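Local coordinates for putative uncharacterized protein (Toxoplasma gondii, PDB 4FBD) that is of unknown function but belongs to the conserved DUF3228 family, at residues E65-V70 with W181-V186; F89-Y94 with L152-R157. All coordinates share one frame; numbering follows the deposited sequence.

Interaction 1: E65-V70 with W181-V186; sequences EFLEKV and WSIIAV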
loop_
_atom_site.group_PDB
_atom_site.type_symbol
_atom_site.label_atom_id
_atom_site.label_comp_id
_atom_site.label_asym_id
_atom_site.label_seq_id
_atom_site.Cartn_x
_atom_site.Cartn_y
_atom_site.Cartn_z
ATOM N N GLU A 65 26.105 13.806 -27.446
ATOM C CA GLU A 65 26.212 12.477 -28.040
ATOM C C GLU A 65 24.925 11.668 -27.839
ATOM O O GLU A 65 24.456 10.960 -28.736
ATOM C CB GLU A 65 27.415 11.752 -27.415
ATOM C CG GLU A 65 27.649 10.317 -27.895
ATOM C CD GLU A 65 28.917 9.674 -27.297
ATOM O OE1 GLU A 65 29.942 10.378 -27.112
ATOM O OE2 GLU A 65 28.884 8.448 -27.042
ATOM N N PHE A 66 24.363 11.765 -26.646
ATOM C CA PHE A 66 23.128 11.073 -26.333
ATOM C C PHE A 66 22.007 11.478 -27.298
ATOM O O PHE A 66 21.340 10.640 -27.894
ATOM C CB PHE A 66 22.727 11.418 -24.907
ATOM C CG PHE A 66 21.440 10.822 -24.496
ATOM C CD1 PHE A 66 21.367 9.488 -24.161
ATOM C CD2 PHE A 66 20.294 11.591 -24.450
ATOM C CE1 PHE A 66 20.168 8.923 -23.790
ATOM C CE2 PHE A 66 19.093 11.043 -24.085
ATOM C CZ PHE A 66 19.022 9.701 -23.746
ATOM N N LEU A 67 21.826 12.780 -27.451
ATOM C CA LEU A 67 20.778 13.322 -28.309
ATOM C C LEU A 67 21.026 12.939 -29.772
ATOM O O LEU A 67 20.098 12.637 -30.527
ATOM C CB LEU A 67 20.749 14.841 -28.165
ATOM C CG LEU A 67 19.576 15.524 -28.830
ATOM C CD1 LEU A 67 18.288 14.959 -28.239
ATOM C CD2 LEU A 67 19.664 17.059 -28.646
ATOM N N GLU A 68 22.290 12.923 -30.147
ATOM C CA GLU A 68 22.659 12.559 -31.487
ATOM C C GLU A 68 22.281 11.104 -31.773
ATOM O O GLU A 68 21.689 10.804 -32.814
ATOM C CB GLU A 68 24.162 12.772 -31.679
ATOM C CG GLU A 68 24.614 12.850 -33.130
ATOM C CD GLU A 68 24.598 11.525 -33.868
ATOM O OE1 GLU A 68 24.280 10.488 -33.249
ATOM O OE2 GLU A 68 24.934 11.520 -35.080
ATOM N N LYS A 69 22.621 10.203 -30.856
ATOM C CA LYS A 69 22.301 8.786 -31.053
ATOM C C LYS A 69 20.798 8.534 -30.994
ATOM O O LYS A 69 20.284 7.669 -31.704
ATOM C CB LYS A 69 23.069 7.908 -30.073
ATOM C CG LYS A 69 24.565 7.941 -30.331
ATOM C CD LYS A 69 25.306 6.902 -29.522
ATOM C CE LYS A 69 26.803 6.932 -29.815
ATOM N NZ LYS A 69 27.503 5.902 -28.999
ATOM N N VAL A 70 20.090 9.298 -30.165
ATOM C CA VAL A 70 18.633 9.181 -30.091
ATOM C C VAL A 70 18.053 9.544 -31.448
ATOM O O VAL A 70 17.268 8.786 -32.027
ATOM C CB VAL A 70 18.019 10.124 -29.056
ATOM C CG1 VAL A 70 16.525 10.306 -29.328
ATOM C CG2 VAL A 70 18.277 9.608 -27.664
ATOM N N TRP A 181 9.781 19.088 -29.809
ATOM C CA TRP A 181 9.700 18.158 -28.697
ATOM C C TRP A 181 11.031 18.023 -28.051
ATOM O O TRP A 181 12.027 17.891 -28.737
ATOM C CB TRP A 181 9.287 16.773 -29.205
ATOM C CG TRP A 181 7.929 16.792 -29.754
ATOM C CD1 TRP A 181 7.577 16.915 -31.057
ATOM C CD2 TRP A 181 6.713 16.749 -29.005
ATOM N NE1 TRP A 181 6.211 16.922 -31.176
ATOM C CE2 TRP A 181 5.656 16.826 -29.928
ATOM C CE3 TRP A 181 6.420 16.648 -27.644
ATOM C CZ2 TRP A 181 4.319 16.811 -29.537
ATOM C CZ3 TRP A 181 5.086 16.616 -27.251
ATOM C CH2 TRP A 181 4.054 16.696 -28.196
ATOM N N SER A 182 11.064 18.032 -26.725
ATOM C CA SER A 182 12.323 17.829 -26.029
ATOM C C SER A 182 12.193 16.785 -24.948
ATOM O O SER A 182 11.193 16.714 -24.255
ATOM C CB SER A 182 12.886 19.134 -25.440
ATOM O OG SER A 182 13.384 19.964 -26.474
ATOM N N ILE A 183 13.241 15.997 -24.805
ATOM C CA ILE A 183 13.300 14.958 -23.793
ATOM C C ILE A 183 13.451 15.621 -22.410
ATOM O O ILE A 183 14.391 16.387 -22.185
ATOM C CB ILE A 183 14.506 14.044 -24.060
ATOM C CG1 ILE A 183 14.326 13.341 -25.420
ATOM C CG2 ILE A 183 14.725 13.064 -22.876
ATOM C CD1 ILE A 183 15.570 12.685 -25.927
ATOM N N ILE A 184 12.505 15.347 -21.514
ATOM C CA ILE A 184 12.531 15.876 -20.156
ATOM C C ILE A 184 12.749 14.752 -19.109
ATOM O O ILE A 184 13.123 15.012 -17.968
ATOM C CB ILE A 184 11.271 16.723 -19.841
ATOM C CG1 ILE A 184 9.984 15.927 -20.010
ATOM C CG2 ILE A 184 11.208 17.974 -20.714
ATOM C CD1 ILE A 184 9.678 15.001 -18.885
ATOM N N ALA A 185 12.540 13.507 -19.525
ATOM C CA ALA A 185 12.757 12.357 -18.659
ATOM C C ALA A 185 13.183 11.171 -19.488
ATOM O O ALA A 185 12.796 11.039 -20.644
ATOM C CB ALA A 185 11.478 12.012 -17.864
ATOM N N VAL A 186 13.974 10.303 -18.870
ATOM C CA VAL A 186 14.463 9.070 -19.486
ATOM C C VAL A 186 14.341 7.964 -18.457
ATOM O O VAL A 186 14.899 8.045 -17.384
ATOM C CB VAL A 186 15.939 9.182 -19.900
ATOM C CG1 VAL A 186 16.372 7.899 -20.568
ATOM C CG2 VAL A 186 16.145 10.371 -20.804
#
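Ile183 pushes the tip of its side chain, CD1, into the near side of helix 63-76, where it lies against three residues of the helix at once. Leu67 CD1 approaches to 4.2 Å of Ile183 CD1, while Val70 CG1 and Phe66 CE2 each stand 4.3 Å from that methyl. The extended second torsion of Ile183 (chi2 166°) carries CD1 far enough from the strand to make this reach, since the two backbones stay well apart, with axes 11.4 Å distant at closest approach. Further along the strand, Val186 and Phe66 come from opposite directions, and Val186 CG2 meets the rim atom CZ of Phe66 at 4.2 Å. Both strand methyls lie obliquely to the ring. Within the helix, Val70 CG2 sits 3.9 Å above one face of the same ring, toward its rim. This is a helix packed across one face of a mixed beta-sheet, its direction turned 120° from that of strand 181-186. Ile184 and Ala185 both face Ile153 of the neighbouring strand in a classic beta bulge. Around this bulge, Ile183 and Val186 both point to the helix although three positions separate them, whereas in a regular strand such residues would face opposite sides. No hydrogen bond joins helix and strand; the contact is wholly apolar and mostly buried, and its side-chain contacts fall at 4.2 to 4.3 Å, without close interlocking. Leu40 of strand 39-40 touches Phe66, Leu67 and Ile183 and so joins the same apolar layer, and the ring of Phe98 meets that of Phe66.

Interaction 2: F89-Y94 with L152-R157; sequences FCRHLY and LILYSR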
loop_
_atom_site.group_PDB
_atom_site.type_symbol
_atom_site.label_atom_id
_atom_site.label_comp_id
_atom_site.label_asym_id
_atom_site.label_seq_id
_atom_site.Cartn_x
_atom_site.Cartn_y
_atom_site.Cartn_z
ATOM N N PHE A 89 0.405 17.691 -24.691
ATOM C CA PHE A 89 1.769 18.219 -24.512
ATOM C C PHE A 89 2.806 17.189 -24.050
ATOM O O PHE A 89 3.995 17.517 -23.913
ATOM C CB PHE A 89 1.800 19.456 -23.600
ATOM C CG PHE A 89 1.432 19.199 -22.147
ATOM C CD1 PHE A 89 2.371 18.701 -21.245
ATOM C CD2 PHE A 89 0.175 19.556 -21.662
ATOM C CE1 PHE A 89 2.039 18.505 -19.897
ATOM C CE2 PHE A 89 -0.158 19.365 -20.320
ATOM C CZ PHE A 89 0.777 18.837 -19.438
ATOM N N CYS A 90 2.360 15.961 -23.802
ATOM C CA CYS A 90 3.270 14.903 -23.424
ATOM C C CYS A 90 3.240 13.824 -24.490
ATOM O O CYS A 90 2.208 13.541 -25.081
ATOM C CB CYS A 90 2.903 14.283 -22.075
ATOM S SG CYS A 90 4.113 13.033 -21.597
ATOM N N ARG A 91 4.385 13.212 -24.724
ATOM C CA ARG A 91 4.493 12.142 -25.699
ATOM C C ARG A 91 5.662 11.321 -25.327
ATOM O O ARG A 91 6.502 11.796 -24.626
ATOM C CB ARG A 91 4.656 12.718 -27.094
ATOM C CG ARG A 91 5.320 11.800 -28.068
ATOM C CD ARG A 91 4.781 12.007 -29.365
ATOM N NE ARG A 91 3.398 11.507 -29.469
ATOM C CZ ARG A 91 2.598 11.785 -30.503
ATOM N NH1 ARG A 91 3.031 12.572 -31.499
ATOM N NH2 ARG A 91 1.362 11.295 -30.546
ATOM N N HIS A 92 5.724 10.069 -25.759
ATOM C CA HIS A 92 6.888 9.276 -25.426
ATOM C C HIS A 92 7.201 8.176 -26.428
ATOM O O HIS A 92 6.342 7.756 -27.176
ATOM C CB HIS A 92 6.729 8.720 -24.009
ATOM C CG HIS A 92 5.640 7.712 -23.871
ATOM N ND1 HIS A 92 5.896 6.373 -23.657
ATOM C CD2 HIS A 92 4.294 7.834 -23.947
ATOM C CE1 HIS A 92 4.751 5.718 -23.578
ATOM N NE2 HIS A 92 3.765 6.579 -23.754
ATOM N N LEU A 93 8.452 7.745 -26.457
ATOM C CA LEU A 93 8.852 6.660 -27.331
ATOM C C LEU A 93 9.864 5.761 -26.631
ATOM O O LEU A 93 10.560 6.194 -25.712
ATOM C CB LEU A 93 9.484 7.164 -28.624
ATOM C CG LEU A 93 10.711 8.046 -28.446
ATOM C CD1 LEU A 93 11.590 8.064 -29.705
ATOM C CD2 LEU A 93 10.259 9.461 -28.024
ATOM N N TYR A 94 9.939 4.525 -27.106
ATOM C CA TYR A 94 10.864 3.520 -26.613
ATOM C C TYR A 94 11.942 3.308 -27.613
ATOM O O TYR A 94 11.651 3.169 -28.773
ATOM C CB TYR A 94 10.144 2.188 -26.423
ATOM C CG TYR A 94 9.076 2.335 -25.427
ATOM C CD1 TYR A 94 9.384 2.360 -24.080
ATOM C CD2 TYR A 94 7.771 2.526 -25.808
ATOM C CE1 TYR A 94 8.420 2.546 -23.143
ATOM C CE2 TYR A 94 6.783 2.686 -24.862
ATOM C CZ TYR A 94 7.131 2.696 -23.529
ATOM O OH TYR A 94 6.207 2.907 -22.574
ATOM N N LEU A 152 11.534 7.393 -23.446
ATOM C CA LEU A 152 11.900 8.799 -23.542
ATOM C C LEU A 152 10.628 9.603 -23.439
ATOM O O LEU A 152 9.707 9.435 -24.259
ATOM C CB LEU A 152 12.588 9.096 -24.853
ATOM C CG LEU A 152 13.867 8.317 -25.158
ATOM C CD1 LEU A 152 14.400 8.708 -26.573
ATOM C CD2 LEU A 152 14.891 8.538 -24.060
ATOM N N ILE A 153 10.548 10.461 -22.429
ATOM C CA ILE A 153 9.337 11.253 -22.248
ATOM C C ILE A 153 9.591 12.606 -22.845
ATOM O O ILE A 153 10.593 13.239 -22.518
ATOM C CB ILE A 153 8.964 11.428 -20.781
ATOM C CG1 ILE A 153 9.012 10.086 -20.040
ATOM C CG2 ILE A 153 7.578 12.065 -20.675
ATOM C CD1 ILE A 153 8.072 9.061 -20.611
ATOM N N LEU A 154 8.684 13.049 -23.711
ATOM C CA LEU A 154 8.810 14.328 -24.396
ATOM C C LEU A 154 7.779 15.359 -23.955
ATOM O O LEU A 154 6.671 15.019 -23.577
ATOM C CB LEU A 154 8.633 14.115 -25.902
ATOM C CG LEU A 154 9.588 13.105 -26.547
ATOM C CD1 LEU A 154 9.298 12.956 -28.018
ATOM C CD2 LEU A 154 11.045 13.482 -26.336
ATOM N N TYR A 155 8.174 16.627 -23.990
ATOM C CA TYR A 155 7.282 17.757 -23.702
ATOM C C TYR A 155 7.401 18.695 -24.858
ATOM O O TYR A 155 8.469 18.795 -25.457
ATOM C CB TYR A 155 7.634 18.469 -22.385
ATOM C CG TYR A 155 6.833 17.980 -21.185
ATOM C CD1 TYR A 155 6.875 16.649 -20.784
ATOM C CD2 TYR A 155 6.044 18.863 -20.447
ATOM C CE1 TYR A 155 6.145 16.204 -19.685
ATOM C CE2 TYR A 155 5.312 18.435 -19.352
ATOM C CZ TYR A 155 5.364 17.101 -18.978
ATOM O OH TYR A 155 4.644 16.666 -17.895
ATOM N N SER A 156 6.304 19.362 -25.193
ATOM C CA SER A 156 6.319 20.330 -26.267
ATOM C C SER A 156 7.243 21.474 -25.879
ATOM O O SER A 156 7.609 21.615 -24.713
ATOM C CB SER A 156 4.919 20.898 -26.525
ATOM O OG SER A 156 4.450 21.622 -25.399
ATOM N N ARG A 157 7.629 22.256 -26.880
ATOM C CA ARG A 157 8.461 23.452 -26.701
ATOM C C ARG A 157 7.710 24.442 -25.795
ATOM O O ARG A 157 8.286 25.090 -24.927
ATOM C CB ARG A 157 8.680 24.096 -28.069
ATOM C CG ARG A 157 9.496 25.340 -28.055
ATOM C CD ARG A 157 9.294 26.163 -29.330
ATOM N NE ARG A 157 9.656 25.472 -30.564
ATOM C CZ ARG A 157 8.810 25.040 -31.502
ATOM N NH1 ARG A 157 7.507 25.226 -31.398
ATOM N NH2 ARG A 157 9.286 24.433 -32.582
#
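Leu93 crosses Leu154 on one face of an antiparallel strand pair, with Leu93 CD2 3.6 Å from Leu154 CD1. The same CD2 also lies 4.0 Å from CB of Leu152, the residue directly across from Leu93. Leu93 holds CG between its backbone N and carbonyl carbon (chi1 58°), a position that lays the branch over the partner strand. Phe82 of the edge strand 82-84 touches both Leu93 and Leu154, and Val186 and Ile183 of strand 181-189 flank Leu152 and Leu154; these leucines are the buried part. On the same face the partly exposed Arg91, its CG 4.1 Å from Leu154 CD1, runs off past Phe82 and Gln84. The other face is more mixed, with Cys90 and His92 buried but Ile153 and Tyr155 partly exposed. Cys90 SG packs on Ile153 CG2 at 3.7 Å and lies obliquely to the Tyr155 ring in a sulfur-aromatic contact. Ile153 CD1 rests against His92 CB, while the imidazole turns away from residues 152-157, and ND1 is hydrogen-bonded to OD1 of Asp151, one residue earlier on the same partner strand. The partly exposed end has one close aromatic contact, Phe89 CE1 to Tyr155 CE2 at 3.3 Å, the side chains side by side with planes inclined at 56°. Phe89 O sits over a face of the Tyr155 ring and accepts a hydrogen bond from Ser156 N. Ser156, at the N-cap, uses OG to cap Gln159 N of helix 157-166, which follows the strand directly. Arg91 and Leu154 exchange two backbone bonds, as do Leu93 and Leu152. The ladder thus satisfies these amides and carbonyls, which probably lowers the cost of burying them beside the leucines, while His92 and Ser156 find side-chain partners in Asp151 and Gln159.

Both contacts belong to the five-stranded mixed sheet, in which strands 181-189 and 149-156 are neighbours. Backbone bonds join them directly, Ala185 O accepting from Ile153 N and Ser182 N donating to Tyr155 O, while Ile183 packs on Leu154 where the two apolar clusters merge. Interaction 1 is a buried layer of side chains between helix and sheet, without hydrogen bonds and with little buried area. Interaction 2 lies within the sheet, where a backbone ladder dominates and only part of the surface is buried; its area is more than three times larger. In sequence, interaction 2 is nested inside the loop that interaction 1 closes.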